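Local coordinates for protein mite allergen Der p 5 (Dermatophagoides pteronyssinus, PDB 3MQ1) that acts as an IgE-binding house dust mite allergen that forms homodimers and, depending on concentration, larger assemblies, at residues R57-L60 with D61-Q65. Numbering follows the deposited sequence.
With PO4 (phosphate ion), chain U.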
# COMPACT_ATOMS: atom_id res chain seq x y z
N ARG B 57 17.19 8.99 -19.09
CA ARG B 57 15.81 9.26 -18.71
C ARG B 57 14.94 9.42 -19.96
O ARG B 57 13.86 8.84 -20.05
CB ARG B 57 15.70 10.51 -17.84
CG ARG B 57 14.27 10.88 -17.49
CD ARG B 57 14.19 12.22 -16.76
NE ARG B 57 14.93 12.20 -15.50
CZ ARG B 57 16.15 12.70 -15.35
NH1 ARG B 57 16.78 13.26 -16.37
NH2 ARG B 57 16.75 12.64 -14.17
N GLY B 58 15.43 10.22 -20.90
CA GLY B 58 14.73 10.42 -22.16
C GLY B 58 14.44 9.10 -22.84
O GLY B 58 13.38 8.92 -23.44
N VAL B 59 15.38 8.18 -22.75
CA VAL B 59 15.21 6.85 -23.33
C VAL B 59 14.17 6.06 -22.54
O VAL B 59 13.35 5.35 -23.12
CB VAL B 59 16.54 6.06 -23.33
CG1 VAL B 59 16.33 4.68 -23.94
CG2 VAL B 59 17.61 6.83 -24.09
N LEU B 60 14.21 6.20 -21.22
CA LEU B 60 13.28 5.51 -20.34
C LEU B 60 11.85 6.01 -20.54
O LEU B 60 10.89 5.27 -20.35
CB LEU B 60 13.70 5.67 -18.88
CG LEU B 60 15.04 5.04 -18.51
CD1 LEU B 60 15.42 5.40 -17.08
CD2 LEU B 60 14.99 3.53 -18.69
N ASP B 61 11.73 7.28 -20.91
CA ASP B 61 10.42 7.87 -21.18
C ASP B 61 9.84 7.33 -22.48
O ASP B 61 8.64 7.09 -22.58
CB ASP B 61 10.53 9.40 -21.25
CG ASP B 61 10.66 10.04 -19.88
OD1 ASP B 61 10.23 9.42 -18.89
OD2 ASP B 61 11.20 11.16 -19.80
N ARG B 62 10.71 7.13 -23.47
CA ARG B 62 10.30 6.60 -24.76
C ARG B 62 9.86 5.15 -24.63
O ARG B 62 8.84 4.74 -25.19
CB ARG B 62 11.45 6.70 -25.76
CG ARG B 62 11.92 8.12 -26.02
CD ARG B 62 13.29 8.14 -26.68
NE ARG B 62 13.79 9.50 -26.84
CZ ARG B 62 15.02 9.80 -27.26
NH1 ARG B 62 15.88 8.83 -27.55
NH2 ARG B 62 15.39 11.06 -27.38
N LEU B 63 10.63 4.37 -23.88
CA LEU B 63 10.34 2.96 -23.67
C LEU B 63 8.97 2.76 -23.04
O LEU B 63 8.23 1.84 -23.40
CB LEU B 63 11.41 2.31 -22.79
CG LEU B 63 12.81 2.23 -23.40
CD1 LEU B 63 13.82 1.78 -22.35
CD2 LEU B 63 12.82 1.30 -24.60
N MET B 64 8.63 3.62 -22.08
CA MET B 64 7.35 3.52 -21.39
C MET B 64 6.18 3.76 -22.34
O MET B 64 5.04 3.40 -22.04
CB MET B 64 7.29 4.53 -20.23
CG MET B 64 8.31 4.26 -19.13
SD MET B 64 8.27 5.51 -17.83
CE MET B 64 6.59 5.33 -17.23
N GLN B 65 6.47 4.36 -23.49
CA GLN B 65 5.44 4.67 -24.47
C GLN B 65 5.12 3.46 -25.35
O GLN B 65 4.17 3.49 -26.13
CB GLN B 65 5.86 5.86 -25.33
CG GLN B 65 6.17 7.12 -24.53
CD GLN B 65 6.64 8.26 -25.41
OE1 GLN B 65 6.45 8.25 -26.62
NE2 GLN B 65 7.26 9.26 -24.79
P PO4 U . 18.64 11.24 -25.82
O1 PO4 U . 17.67 11.90 -24.86
O2 PO4 U . 19.11 9.93 -25.24
O3 PO4 U . 17.96 10.97 -27.13
O4 PO4 U . 19.82 12.16 -26.04
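A phosphate site on the last turns of helix 36-63 is formed where Arg62 reaches back past Gly58. With CG beside its own backbone N (chi1 -60°) and the chain extended from CG to NE, Arg62 runs back along the helix, and the carbonyl carbon of Gly58 lies over one face of the guanidinium. Phosphate O3 sits at the edge of that group, near its plane: Arg62 NH2 bonds it at 2.6 Å, while the bond from NH1 is weak. Val59 CG2 is in van der Waals contact with the ion, 3.6 Å from phosphate O2; the ion probably comes from the crystallisation liquor.

Beneath these side chains the backbone of 57-63 is alpha-helical. Asp61 N bonds Arg57 O at 2.8 Å, Leu63 N bonds Val59 O at 3.0 Å, and Arg62 N and Met64 N continue the pattern to Gly58 O and Leu60 O.

In the chain's three-helix arrangement, another side of this helix faces helix 71-99. Arg57 and Asp61 lie side by side there, Arg57 CG 3.9 Å from Asp61 OD2, but their charged ends part: the guanidinium makes salt bridges to Asp85 and Glu88 of helix 71-99 and to Asp54 on its own helix, and the carboxylate to Lys81. Leu63 CD1 lies 4.2 Å from both Val59 CG1 and Leu60 CD2; Leu60 and Leu63 also pack on Met52 of the second subunit.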